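16S rRNA methylase (Uncultured bacterium, PDB 7JLZ) probably methylates N1 of adenine 1408 in 16S rRNA of the 30S ribosomal subunit, a modification that confers aminoglycoside resistance. Local coordinates at residues K2-K10 with Q58-Q69. Residues are numbered along the deposited sequence; the frame is centred on the assembly and turned at random.
With SO4 (sulfate ion), chain B.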
ATOM      1  N   LYS A   2       2.997   8.336  14.998  1.00 25.21           N
ATOM      2  CA  LYS A   2       1.687   8.588  15.580  1.00 26.21           C
ATOM      3  C   LYS A   2       0.715   7.505  15.121  1.00 26.35           C
ATOM      4  O   LYS A   2       0.420   7.399  13.927  1.00 29.60           O
ATOM      5  CB  LYS A   2       1.189   9.981  15.192  1.00 28.36           C
ATOM      6  CG  LYS A   2       2.065  11.137  15.705  1.00 31.78           C
ATOM      7  CD  LYS A   2       2.091  11.223  17.227  1.00 36.83           C
ATOM      8  CE  LYS A   2       2.811  12.510  17.733  1.00 34.22           C
ATOM      9  NZ  LYS A   2       4.256  12.563  17.370  1.00 38.23           N
ATOM     10  N   VAL A   3       0.234   6.704  16.075  1.00 26.21           N
ATOM     11  CA  VAL A   3      -0.669   5.585  15.821  1.00 25.79           C
ATOM     12  C   VAL A   3      -2.099   6.061  16.039  1.00 28.15           C
ATOM     13  O   VAL A   3      -2.394   6.697  17.059  1.00 25.27           O
ATOM     14  CB  VAL A   3      -0.324   4.390  16.728  1.00 29.48           C
ATOM     15  CG1 VAL A   3      -1.379   3.311  16.658  1.00 31.18           C
ATOM     16  CG2 VAL A   3       1.055   3.811  16.347  1.00 28.54           C
ATOM     17  N   VAL A   4      -2.981   5.769  15.083  1.00 25.61           N
ATOM     18  CA  VAL A   4      -4.373   6.193  15.134  1.00 27.52           C
ATOM     19  C   VAL A   4      -5.220   5.096  15.763  1.00 29.39           C
ATOM     20  O   VAL A   4      -5.159   3.931  15.351  1.00 27.64           O
ATOM     21  CB  VAL A   4      -4.902   6.540  13.729  1.00 25.57           C
ATOM     22  CG1 VAL A   4      -6.390   6.929  13.784  1.00 27.84           C
ATOM     23  CG2 VAL A   4      -4.073   7.647  13.083  1.00 27.99           C
ATOM     24  N   THR A   5      -6.052   5.478  16.732  1.00 32.48           N
ATOM     25  CA  THR A   5      -7.045   4.579  17.326  1.00 34.80           C
ATOM     26  C   THR A   5      -8.323   5.394  17.505  1.00 33.82           C
ATOM     27  O   THR A   5      -8.430   6.183  18.448  1.00 34.58           O
ATOM     28  CB  THR A   5      -6.568   3.994  18.652  1.00 38.21           C
ATOM     29  OG1 THR A   5      -5.379   3.222  18.439  1.00 39.12           O
ATOM     30  CG2 THR A   5      -7.625   3.098  19.244  1.00 43.89           C
ATOM     31  N   GLY A   6      -9.269   5.219  16.591  1.00 34.98           N
ATOM     32  CA  GLY A   6     -10.491   6.010  16.649  1.00 38.01           C
ATOM     33  C   GLY A   6     -10.179   7.485  16.485  1.00 37.50           C
ATOM     34  O   GLY A   6      -9.401   7.892  15.612  1.00 33.35           O
ATOM     35  N   LYS A   7     -10.753   8.298  17.361  1.00 33.39           N
ATOM     36  CA  LYS A   7     -10.564   9.740  17.300  1.00 36.27           C
ATOM     37  C   LYS A   7      -9.279  10.193  17.974  1.00 37.66           C
ATOM     38  O   LYS A   7      -9.081  11.400  18.150  1.00 40.92           O
ATOM     39  CB  LYS A   7     -11.765  10.454  17.928  1.00 39.77           C
ATOM     40  CG  LYS A   7     -13.029  10.326  17.096  1.00 46.51           C
ATOM     41  CD  LYS A   7     -14.097  11.317  17.533  1.00 53.64           C
ATOM     42  CE  LYS A   7     -15.348  11.173  16.681  1.00 56.44           C
ATOM     43  NZ  LYS A   7     -16.328  12.261  16.953  1.00 64.59           N
ATOM     44  N   SER A   8      -8.392   9.271  18.338  1.00 33.39           N
ATOM     45  CA  SER A   8      -7.190   9.635  19.071  1.00 33.38           C
ATOM     46  C   SER A   8      -5.939   9.163  18.348  1.00 33.74           C
ATOM     47  O   SER A   8      -5.957   8.189  17.584  1.00 29.87           O
ATOM     48  CB  SER A   8      -7.208   9.055  20.494  1.00 44.15           C
ATOM     49  OG  SER A   8      -6.566   7.794  20.531  1.00 55.93           O
ATOM     50  N   ILE A   9      -4.851   9.884  18.592  1.00 30.30           N
ATOM     51  CA  ILE A   9      -3.542   9.453  18.120  0.75 26.02           C
ATOM     52  C   ILE A   9      -2.598   9.408  19.306  1.00 28.66           C
ATOM     53  O   ILE A   9      -2.708  10.187  20.257  1.00 28.74           O
ATOM     54  CB  ILE A   9      -2.942  10.333  16.999  0.75 28.78           C
ATOM     55  CG1 ILE A   9      -2.681  11.753  17.493  0.75 28.55           C
ATOM     56  CG2 ILE A   9      -3.841  10.327  15.753  0.75 32.65           C
ATOM     57  CD1 ILE A   9      -1.886  12.584  16.513  0.75 30.47           C
ATOM     58  N   LYS A  10      -1.680   8.448  19.257  1.00 28.46           N
ATOM     59  CA  LYS A  10      -0.733   8.254  20.347  1.00 29.84           C
ATOM     60  C   LYS A  10       0.639   7.991  19.768  1.00 31.85           C
ATOM     61  O   LYS A  10       0.773   7.302  18.753  1.00 28.98           O
ATOM     62  CB  LYS A  10      -1.120   7.095  21.269  1.00 35.25           C
ATOM     63  CG  LYS A  10      -2.492   7.231  21.902  1.00 49.84           C
ATOM     64  CD  LYS A  10      -2.669   6.261  23.055  1.00 60.75           C
ATOM     65  CE  LYS A  10      -4.134   5.893  23.245  1.00 68.67           C
ATOM     66  NZ  LYS A  10      -4.326   4.900  24.343  1.00 72.21           N
ATOM     67  N   GLN A  58      -6.152  12.091   9.784  1.00 27.33           N
ATOM     68  CA  GLN A  58      -6.521  11.202  10.882  1.00 28.54           C
ATOM     69  C   GLN A  58      -7.911  10.603  10.670  1.00 28.19           C
ATOM     70  O   GLN A  58      -8.133   9.414  10.940  1.00 29.58           O
ATOM     71  CB  GLN A  58      -6.475  11.945  12.209  1.00 37.42           C
ATOM     72  CG  GLN A  58      -6.935  11.092  13.367  1.00 45.24           C
ATOM     73  CD  GLN A  58      -7.224  11.916  14.605  1.00 57.01           C
ATOM     74  OE1 GLN A  58      -7.229  13.147  14.559  1.00 61.13           O
ATOM     75  NE2 GLN A  58      -7.466  11.241  15.720  1.00 59.18           N
ATOM     76  N   LYS A  59      -8.844  11.403  10.159  1.00 31.99           N
ATOM     77  CA  LYS A  59     -10.214  10.918   9.976  1.00 29.92           C
ATOM     78  C   LYS A  59     -10.287   9.743   9.004  1.00 28.34           C
ATOM     79  O   LYS A  59     -11.250   8.962   9.066  1.00 29.84           O
ATOM     80  CB  LYS A  59     -11.121  12.062   9.500  1.00 33.23           C
ATOM     81  CG  LYS A  59     -11.579  12.994  10.609  1.00 38.16           C
ATOM     82  CD  LYS A  59     -12.501  14.096  10.077  1.00 43.64           C
ATOM     83  CE  LYS A  59     -13.166  14.869  11.214  1.00 47.44           C
ATOM     84  NZ  LYS A  59     -14.150  15.851  10.705  1.00 55.54           N
ATOM     85  N   GLN A  60      -9.308   9.602   8.101  1.00 28.39           N
ATOM     86  CA  GLN A  60      -9.305   8.474   7.171  1.00 25.01           C
ATOM     87  C   GLN A  60      -9.318   7.145   7.901  1.00 27.94           C
ATOM     88  O   GLN A  60      -9.930   6.179   7.436  1.00 28.57           O
ATOM     89  CB  GLN A  60      -8.062   8.485   6.287  1.00 31.01           C
ATOM     90  CG  GLN A  60      -8.047   9.511   5.226  1.00 34.75           C
ATOM     91  CD  GLN A  60      -6.806   9.397   4.400  1.00 28.26           C
ATOM     92  OE1 GLN A  60      -5.920  10.248   4.487  1.00 27.29           O
ATOM     93  NE2 GLN A  60      -6.725   8.348   3.586  1.00 26.09           N
ATOM     94  N   LEU A  61      -8.563   7.047   8.997  1.00 23.04           N
ATOM     95  CA  LEU A  61      -8.311   5.770   9.637  1.00 22.70           C
ATOM     96  C   LEU A  61      -9.107   5.594  10.918  1.00 26.96           C
ATOM     97  O   LEU A  61      -8.945   4.575  11.593  1.00 26.33           O
ATOM     98  CB  LEU A  61      -6.813   5.602   9.914  1.00 26.06           C
ATOM     99  CG  LEU A  61      -5.969   5.698   8.648  1.00 25.74           C
ATOM    100  CD1 LEU A  61      -4.498   5.527   9.013  1.00 31.87           C
ATOM    101  CD2 LEU A  61      -6.394   4.670   7.628  1.00 27.76           C
ATOM    102  N   GLU A  62      -9.985   6.547  11.239  1.00 27.60           N
ATOM    103  CA  GLU A  62     -10.738   6.509  12.493  1.00 26.74           C
ATOM    104  C   GLU A  62     -11.638   5.273  12.591  1.00 30.63           C
ATOM    105  O   GLU A  62     -11.615   4.555  13.596  1.00 34.00           O
ATOM    106  CB  GLU A  62     -11.566   7.791  12.625  1.00 33.41           C
ATOM    107  CG  GLU A  62     -12.675   7.710  13.657  1.00 40.94           C
ATOM    108  CD  GLU A  62     -13.473   8.998  13.782  1.00 48.68           C
ATOM    109  OE1 GLU A  62     -13.015  10.042  13.272  1.00 48.94           O
ATOM    110  OE2 GLU A  62     -14.566   8.961  14.391  1.00 48.91           O
ATOM    111  N   ASN A  63     -12.440   5.006  11.555  1.00 30.11           N
ATOM    112  CA  ASN A  63     -13.440   3.934  11.636  1.00 30.54           C
ATOM    113  C   ASN A  63     -12.783   2.558  11.772  1.00 33.62           C
ATOM    114  O   ASN A  63     -13.102   1.798  12.694  1.00 33.52           O
ATOM    115  CB  ASN A  63     -14.350   3.976  10.403  1.00 35.61           C
ATOM    116  CG  ASN A  63     -15.358   2.824  10.370  1.00 46.85           C
ATOM    117  OD1 ASN A  63     -15.857   2.387  11.407  1.00 52.70           O
ATOM    118  ND2 ASN A  63     -15.662   2.338   9.171  1.00 49.91           N
ATOM    119  N   TYR A  64     -11.858   2.216  10.866  1.00 29.52           N
ATOM    120  CA  TYR A  64     -11.284   0.871  10.890  1.00 27.13           C
ATOM    121  C   TYR A  64     -10.269   0.684  12.009  1.00 27.31           C
ATOM    122  O   TYR A  64     -10.095  -0.445  12.482  1.00 29.37           O
ATOM    123  CB  TYR A  64     -10.665   0.510   9.529  1.00 27.25           C
ATOM    124  CG  TYR A  64     -11.739  -0.087   8.633  1.00 28.26           C
ATOM    125  CD1 TYR A  64     -12.199  -1.389   8.845  1.00 28.15           C
ATOM    126  CD2 TYR A  64     -12.337   0.662   7.634  1.00 27.61           C
ATOM    127  CE1 TYR A  64     -13.218  -1.940   8.060  1.00 29.03           C
ATOM    128  CE2 TYR A  64     -13.369   0.123   6.838  1.00 27.84           C
ATOM    129  CZ  TYR A  64     -13.791  -1.181   7.055  1.00 30.29           C
ATOM    130  OH  TYR A  64     -14.808  -1.720   6.280  1.00 34.35           O
ATOM    131  N   SER A  65      -9.592   1.742  12.458  1.00 27.97           N
ATOM    132  CA  SER A  65      -8.721   1.561  13.617  1.00 30.17           C
ATOM    133  C   SER A  65      -9.544   1.292  14.869  1.00 32.44           C
ATOM    134  O   SER A  65      -9.127   0.518  15.739  1.00 33.10           O
ATOM    135  CB  SER A  65      -7.809   2.776  13.817  1.00 30.83           C
ATOM    136  OG  SER A  65      -8.554   3.979  13.934  1.00 31.24           O
ATOM    137  N   ARG A  66     -10.719   1.923  14.975  1.00 29.67           N
ATOM    138  CA  ARG A  66     -11.606   1.658  16.104  1.00 29.11           C
ATOM    139  C   ARG A  66     -12.189   0.252  16.010  1.00 31.89           C
ATOM    140  O   ARG A  66     -12.227  -0.476  17.008  1.00 37.88           O
ATOM    141  CB  ARG A  66     -12.711   2.713  16.156  1.00 32.15           C
ATOM    142  CG  ARG A  66     -13.705   2.510  17.282  1.00 36.44           C
ATOM    143  CD  ARG A  66     -14.955   3.365  17.092  1.00 44.62           C
ATOM    144  NE  ARG A  66     -14.653   4.795  17.065  1.00 48.67           N
ATOM    145  CZ  ARG A  66     -14.828   5.581  16.006  1.00 47.34           C
ATOM    146  NH1 ARG A  66     -15.309   5.088  14.869  1.00 42.52           N
ATOM    147  NH2 ARG A  66     -14.536   6.874  16.094  1.00 49.98           N
ATOM    148  N   LYS A  67     -12.647  -0.146  14.818  1.00 34.00           N
ATOM    149  CA  LYS A  67     -13.136  -1.511  14.621  1.00 37.30           C
ATOM    150  C   LYS A  67     -12.077  -2.533  15.000  1.00 36.76           C
ATOM    151  O   LYS A  67     -12.365  -3.524  15.679  1.00 41.86           O
ATOM    152  CB  LYS A  67     -13.557  -1.733  13.167  1.00 36.81           C
ATOM    153  CG  LYS A  67     -14.977  -1.361  12.843  1.00 42.67           C
ATOM    154  CD  LYS A  67     -15.317  -1.683  11.387  1.00 44.14           C
ATOM    155  CE  LYS A  67     -15.311  -3.178  11.118  1.00 47.83           C
ATOM    156  NZ  LYS A  67     -16.539  -3.876  11.607  1.00 51.04           N
ATOM    157  N   SER A  68     -10.844  -2.323  14.531  1.00 36.28           N
ATOM    158  CA  SER A  68      -9.767  -3.267  14.801  1.00 37.77           C
ATOM    159  C   SER A  68      -9.505  -3.388  16.295  1.00 39.73           C
ATOM    160  O   SER A  68      -9.276  -4.488  16.809  1.00 39.97           O
ATOM    161  CB  SER A  68      -8.497  -2.827  14.067  1.00 34.75           C
ATOM    162  OG  SER A  68      -8.748  -2.725  12.679  1.00 35.19           O
ATOM    163  N   GLN A  69      -9.533  -2.264  17.010  1.00 40.02           N
ATOM    164  CA  GLN A  69      -9.264  -2.309  18.439  1.00 44.35           C
ATOM    165  C   GLN A  69     -10.413  -2.972  19.183  1.00 47.70           C
ATOM    166  O   GLN A  69     -10.190  -3.805  20.069  1.00 48.28           O
ATOM    167  CB  GLN A  69      -9.015  -0.901  18.968  1.00 47.31           C
ATOM    168  CG  GLN A  69      -8.662  -0.859  20.435  1.00 59.42           C
ATOM    169  CD  GLN A  69      -9.432   0.210  21.173  1.00 65.52           C
ATOM    170  OE1 GLN A  69     -10.664   0.191  21.201  1.00 69.44           O
ATOM    171  NE2 GLN A  69      -8.713   1.156  21.768  1.00 65.34           N
TER
HETATM  172  S   SO4 B 401     -13.389   6.858  19.838  1.00 82.63           S
HETATM  173  O1  SO4 B 401     -14.154   7.444  18.772  1.00 83.50           O
HETATM  174  O2  SO4 B 401     -13.611   5.437  19.863  1.00 83.91           O
HETATM  175  O3  SO4 B 401     -13.799   7.429  21.093  1.00 83.71           O
HETATM  176  O4  SO4 B 401     -11.991   7.120  19.625  1.00 74.47           O
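The N-terminal beta hairpin of this Rossmann-like methyltransferase, strands 2-5 and 8-10 joined by a type II' turn from T5 to S8, packs its turn against helix 58-69, while strand 2-5 hydrogen-bonds through the backbones of K2 and V4 to strand 76-80, the outermost strand of the seven-stranded central sheet. Strand 2-5 crosses the helix axis at -68°, and G6 comes so close that its CA makes a CH...O contact with E62 O. The backbone N of G6 donates to S65 OG (3.0 Å, 152° at the hydrogen). On strand 2-5, V4 directs CG1 toward the helix, 3.7 Å from S65 OG and 4.1 Å from L61 CB, while Y78 of strand 76-80 touches both L61 and S65. At the outer side the extended K7 chain runs across the E62 carboxylate, K7 CE lying 3.3 Å from E62 OE2. R66 NH2 holds E62 OE2 in a 2.7 Å salt bridge; the oxygen lies almost in the R66 guanidinium plane, whereas the nitrogen meets the carboxylate on its anti side, tilted out of the carboxylate plane. Q58 brings NE2 to 2.9 Å from K7 O, with I9 CG2 alongside its amide. A sulfate, probably from the crystallisation liquor, sits between turn and helix at the guanidinium edge. R66 NE donates to sulfate O1 and O2 and R66 NH2 to O1, while K7 N reaches sulfate O4 at 2.8 Å in a nearly straight bond of 166°.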